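Long-range contact in subclass B3 metallo-beta-lactamase (Sphingobium indicum, PDB 7LUU), which probably hydrolyses beta-lactam antibiotics at a two-zinc active site that, unusually for its subclass, includes a glutamate among the metal ligands: residues T141-G155 with G168-K180. Residues are numbered along the deposited sequence; the frame is centred on the assembly and turned at random.
With SO4 (sulfate ion), chain B.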
# COMPACT_ATOMS: atom_id res chain seq x y z
N THR A 141 1.68 -9.89 -12.48
CA THR A 141 0.27 -9.92 -12.14
C THR A 141 0.05 -9.02 -10.93
O THR A 141 0.83 -9.08 -9.99
CB THR A 141 -0.16 -11.35 -11.79
OG1 THR A 141 -0.18 -12.06 -13.05
CG2 THR A 141 -1.62 -11.37 -11.23
N VAL A 142 -1.02 -8.19 -10.97
CA VAL A 142 -1.32 -7.28 -9.88
C VAL A 142 -2.25 -7.97 -8.93
O VAL A 142 -3.25 -8.58 -9.36
CB VAL A 142 -1.95 -5.98 -10.43
CG1 VAL A 142 -2.24 -5.01 -9.25
CG2 VAL A 142 -0.97 -5.36 -11.37
N VAL A 143 -1.99 -7.83 -7.64
CA VAL A 143 -2.72 -8.61 -6.62
C VAL A 143 -3.37 -7.64 -5.67
O VAL A 143 -2.72 -6.72 -5.18
CB VAL A 143 -1.75 -9.51 -5.85
CG1 VAL A 143 -2.56 -10.35 -4.87
CG2 VAL A 143 -0.91 -10.41 -6.78
N ALA A 144 -4.68 -7.84 -5.39
CA ALA A 144 -5.41 -6.89 -4.54
C ALA A 144 -6.58 -7.60 -3.87
O ALA A 144 -6.90 -8.75 -4.17
CB ALA A 144 -5.95 -5.70 -5.34
N SER A 145 -7.23 -6.89 -2.98
CA SER A 145 -8.51 -7.34 -2.46
C SER A 145 -9.60 -7.27 -3.52
O SER A 145 -9.43 -6.69 -4.61
CB SER A 145 -8.93 -6.49 -1.28
OG SER A 145 -9.24 -5.19 -1.71
N ARG A 146 -10.74 -7.87 -3.19
CA ARG A 146 -11.88 -7.82 -4.11
C ARG A 146 -12.28 -6.37 -4.44
O ARG A 146 -12.38 -6.00 -5.62
CB ARG A 146 -13.07 -8.62 -3.52
CG ARG A 146 -14.25 -8.64 -4.54
CD ARG A 146 -15.46 -9.37 -3.96
NE ARG A 146 -16.02 -8.61 -2.84
CZ ARG A 146 -16.94 -7.65 -2.96
NH1 ARG A 146 -17.35 -7.03 -1.89
NH2 ARG A 146 -17.41 -7.27 -4.15
N ARG A 147 -12.52 -5.54 -3.40
CA ARG A 147 -12.90 -4.15 -3.64
C ARG A 147 -11.75 -3.34 -4.21
O ARG A 147 -11.95 -2.43 -5.06
CB ARG A 147 -13.42 -3.52 -2.33
CG ARG A 147 -14.79 -4.06 -1.94
CD ARG A 147 -15.92 -3.78 -2.95
NE ARG A 147 -15.93 -2.40 -3.43
CZ ARG A 147 -16.36 -1.34 -2.74
NH1 ARG A 147 -16.93 -1.52 -1.53
NH2 ARG A 147 -16.26 -0.12 -3.30
N GLY A 148 -10.54 -3.62 -3.73
CA GLY A 148 -9.36 -2.97 -4.26
C GLY A 148 -9.22 -3.21 -5.75
O GLY A 148 -8.98 -2.27 -6.52
N ALA A 149 -9.37 -4.47 -6.18
CA ALA A 149 -9.27 -4.81 -7.60
C ALA A 149 -10.28 -4.05 -8.45
O ALA A 149 -9.99 -3.67 -9.60
CB ALA A 149 -9.47 -6.32 -7.79
N GLU A 150 -11.47 -3.86 -7.91
CA GLU A 150 -12.49 -3.11 -8.65
C GLU A 150 -12.04 -1.67 -8.89
O GLU A 150 -12.23 -1.13 -10.00
CB GLU A 150 -13.81 -3.08 -7.87
CG GLU A 150 -14.48 -4.45 -7.76
CD GLU A 150 -15.72 -4.44 -6.89
OE1 GLU A 150 -16.02 -3.42 -6.25
OE2 GLU A 150 -16.41 -5.49 -6.88
N GLY A 151 -11.42 -1.07 -7.87
CA GLY A 151 -10.89 0.28 -8.03
C GLY A 151 -9.70 0.31 -8.96
O GLY A 151 -9.52 1.28 -9.68
N LEU A 152 -8.87 -0.75 -8.94
CA LEU A 152 -7.71 -0.77 -9.83
C LEU A 152 -8.16 -0.89 -11.28
O LEU A 152 -7.56 -0.27 -12.15
CB LEU A 152 -6.78 -1.95 -9.46
CG LEU A 152 -6.09 -1.81 -8.08
CD1 LEU A 152 -5.30 -3.11 -7.80
CD2 LEU A 152 -5.12 -0.61 -8.08
N ARG A 153 -9.20 -1.68 -11.54
CA ARG A 153 -9.71 -1.88 -12.90
C ARG A 153 -10.28 -0.60 -13.43
O ARG A 153 -10.18 -0.31 -14.65
CB ARG A 153 -10.83 -2.94 -12.90
CG ARG A 153 -10.39 -4.37 -12.77
CD ARG A 153 -11.59 -5.41 -12.89
NE ARG A 153 -11.17 -6.66 -12.30
CZ ARG A 153 -11.58 -7.13 -11.12
NH1 ARG A 153 -11.11 -8.30 -10.68
NH2 ARG A 153 -12.45 -6.42 -10.39
N ALA A 154 -10.86 0.18 -12.52
CA ALA A 154 -11.49 1.43 -12.96
C ALA A 154 -10.50 2.56 -13.10
O ALA A 154 -10.74 3.49 -13.93
CB ALA A 154 -12.59 1.84 -11.99
N GLY A 155 -9.44 2.57 -12.30
CA GLY A 155 -8.57 3.75 -12.21
C GLY A 155 -9.34 5.00 -11.82
O GLY A 155 -9.03 6.10 -12.30
N GLY A 168 -11.38 12.51 -10.73
CA GLY A 168 -10.09 12.21 -11.34
C GLY A 168 -10.04 10.79 -11.90
O GLY A 168 -10.93 9.94 -11.70
N ALA A 169 -8.96 10.54 -12.66
CA ALA A 169 -8.72 9.21 -13.21
C ALA A 169 -7.22 8.97 -13.22
O ALA A 169 -6.43 9.91 -13.33
CB ALA A 169 -9.28 9.10 -14.65
N TRP A 170 -6.84 7.72 -13.10
CA TRP A 170 -5.43 7.37 -13.12
C TRP A 170 -5.28 6.04 -13.86
O TRP A 170 -6.31 5.42 -14.20
CB TRP A 170 -4.85 7.30 -11.69
CG TRP A 170 -5.72 6.61 -10.65
CD1 TRP A 170 -5.62 5.30 -10.26
CD2 TRP A 170 -6.76 7.21 -9.91
NE1 TRP A 170 -6.57 5.06 -9.26
CE2 TRP A 170 -7.31 6.21 -9.09
CE3 TRP A 170 -7.33 8.53 -9.91
CZ2 TRP A 170 -8.39 6.47 -8.21
CZ3 TRP A 170 -8.41 8.79 -9.00
CH2 TRP A 170 -8.92 7.75 -8.19
N PRO A 171 -4.06 5.60 -14.19
CA PRO A 171 -3.89 4.42 -15.06
C PRO A 171 -4.64 3.20 -14.53
O PRO A 171 -4.43 2.75 -13.38
CB PRO A 171 -2.36 4.21 -15.08
CG PRO A 171 -1.83 5.68 -14.87
CD PRO A 171 -2.76 6.27 -13.88
N ALA A 172 -5.46 2.60 -15.39
CA ALA A 172 -6.23 1.42 -14.99
C ALA A 172 -5.42 0.14 -15.18
O ALA A 172 -4.55 0.05 -16.04
CB ALA A 172 -7.54 1.31 -15.78
N VAL A 173 -5.74 -0.86 -14.36
CA VAL A 173 -5.04 -2.13 -14.38
C VAL A 173 -6.01 -3.20 -14.84
O VAL A 173 -7.13 -3.28 -14.32
CB VAL A 173 -4.56 -2.50 -12.95
CG1 VAL A 173 -3.86 -3.91 -12.88
CG2 VAL A 173 -3.66 -1.46 -12.40
N SER A 174 -5.53 -4.12 -15.65
CA SER A 174 -6.42 -5.18 -16.09
C SER A 174 -6.00 -6.55 -15.60
O SER A 174 -6.86 -7.41 -15.43
CB SER A 174 -6.52 -5.18 -17.63
OG SER A 174 -5.24 -5.00 -18.22
N ARG A 175 -4.71 -6.77 -15.33
CA ARG A 175 -4.17 -8.13 -15.12
C ARG A 175 -4.14 -8.32 -13.61
O ARG A 175 -3.12 -8.00 -12.98
CB ARG A 175 -2.76 -8.29 -15.70
CG ARG A 175 -2.13 -9.71 -15.56
CD ARG A 175 -0.65 -9.74 -15.94
NE ARG A 175 -0.39 -9.31 -17.32
CZ ARG A 175 0.51 -8.39 -17.69
NH1 ARG A 175 1.31 -7.78 -16.79
NH2 ARG A 175 0.64 -8.10 -19.01
N LEU A 176 -5.23 -8.91 -13.05
CA LEU A 176 -5.55 -8.80 -11.61
C LEU A 176 -5.87 -10.14 -10.99
O LEU A 176 -6.64 -10.94 -11.56
CB LEU A 176 -6.76 -7.92 -11.35
CG LEU A 176 -6.42 -6.44 -11.44
CD1 LEU A 176 -7.62 -5.65 -11.81
CD2 LEU A 176 -5.92 -5.96 -10.12
N ARG A 177 -5.32 -10.38 -9.82
CA ARG A 177 -5.59 -11.56 -9.02
C ARG A 177 -6.16 -11.04 -7.73
O ARG A 177 -5.55 -10.16 -7.11
CB ARG A 177 -4.30 -12.32 -8.72
CG ARG A 177 -4.50 -13.45 -7.69
CD ARG A 177 -3.20 -14.25 -7.65
NE ARG A 177 -3.17 -15.24 -6.60
CZ ARG A 177 -2.33 -16.28 -6.61
NH1 ARG A 177 -2.34 -17.17 -5.62
NH2 ARG A 177 -1.49 -16.43 -7.63
N VAL A 178 -7.32 -11.56 -7.33
CA VAL A 178 -7.94 -11.14 -6.06
C VAL A 178 -7.53 -12.10 -4.95
O VAL A 178 -7.64 -13.33 -5.10
CB VAL A 178 -9.46 -11.12 -6.20
CG1 VAL A 178 -10.16 -10.93 -4.86
CG2 VAL A 178 -9.86 -10.00 -7.15
N MET A 179 -7.09 -11.55 -3.82
CA MET A 179 -6.92 -12.34 -2.58
C MET A 179 -8.02 -12.05 -1.59
O MET A 179 -8.37 -10.88 -1.37
CB MET A 179 -5.66 -11.95 -1.88
CG MET A 179 -4.73 -11.98 -2.82
SD MET A 179 -4.03 -13.50 -2.82
CE MET A 179 -2.63 -12.63 -2.22
N LYS A 180 -8.48 -13.10 -0.92
CA LYS A 180 -9.41 -12.99 0.19
C LYS A 180 -8.65 -12.68 1.46
O LYS A 180 -7.45 -12.88 1.56
CB LYS A 180 -10.12 -14.32 0.40
CG LYS A 180 -10.96 -14.74 -0.80
CD LYS A 180 -11.83 -15.89 -0.40
CE LYS A 180 -12.81 -16.28 -1.49
NZ LYS A 180 -13.10 -17.75 -1.45
S SO4 B . -15.40 -8.72 0.65
O1 SO4 B . -16.84 -8.80 0.83
O2 SO4 B . -15.07 -7.44 0.04
O3 SO4 B . -14.77 -8.80 1.97
O4 SO4 B . -14.94 -9.79 -0.24
O HOH W 1 -10.71 -9.70 -0.80
O HOH W 2 -6.81 2.42 -8.76
O HOH W 3 -5.82 1.72 -11.17
O HOH W 4 -9.11 -2.05 -16.69
O HOH W 5 -9.87 -10.76 -11.19
O HOH W 6 -8.68 5.35 -15.57
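Val142 and Ala144 exchange four backbone hydrogen bonds with 175-179, setting strands 141-144 and 176-178 side by side and parallel. Val142 N gives to Arg175 O at 2.9 Å, and Val142 O takes Arg177 N. Ala144 repeats the pattern with Arg177 O and Met179 N. Helix 146-154 connects the strands in sequence and lies over one face, giving a beta-alpha-beta unit; 176-178 is an edge strand of the seven-stranded sheet within this chain. Past the strands, Val173 N bonds to Leu152 O from above the carbonyl plane, and Gly155 O accepts from Trp170 N at 2.8 Å.

Apolar side chains join sheet and helix 146-154. Leu176 runs alongside Val142, and its CD2 also reaches Leu152 CD1 at 3.7 Å. Val178 CG2 packs on Ala149 CB. Val142 CG2 and Val173 CG1 meet tip to tip at 3.6 Å, next to Ile131 of helix 131-138. On the other sheet face, Val143 CG1 lies obliquely across the Met179 side chain; Trp207 touches both residues.

Ser145 is the N-cap residue: its OG accepts from Gly148 N and is also hydrogen-bonded to Gly203 O.

Gly155, with positive phi, lies over the Trp170 ring. Its CA is 4.0 Å from the five-membered ring centroid, a CH-pi contact. A chi1 of 43° sets Trp170 CG between backbone N and carbonyl carbon, bringing the ring face to Gly155.

One water joins Leu152 O to Pro171 O. Another, in the ring plane, links Trp170 NE1 to Gly151 O.

Main-chain bonds thus fix the register and apolar contacts seat the helix. The Trp170 side chain, with Gly155 over one face, water at NE1 and His157 edge-to-face, lies about 5 Å from the side chain of the zinc ligand His124.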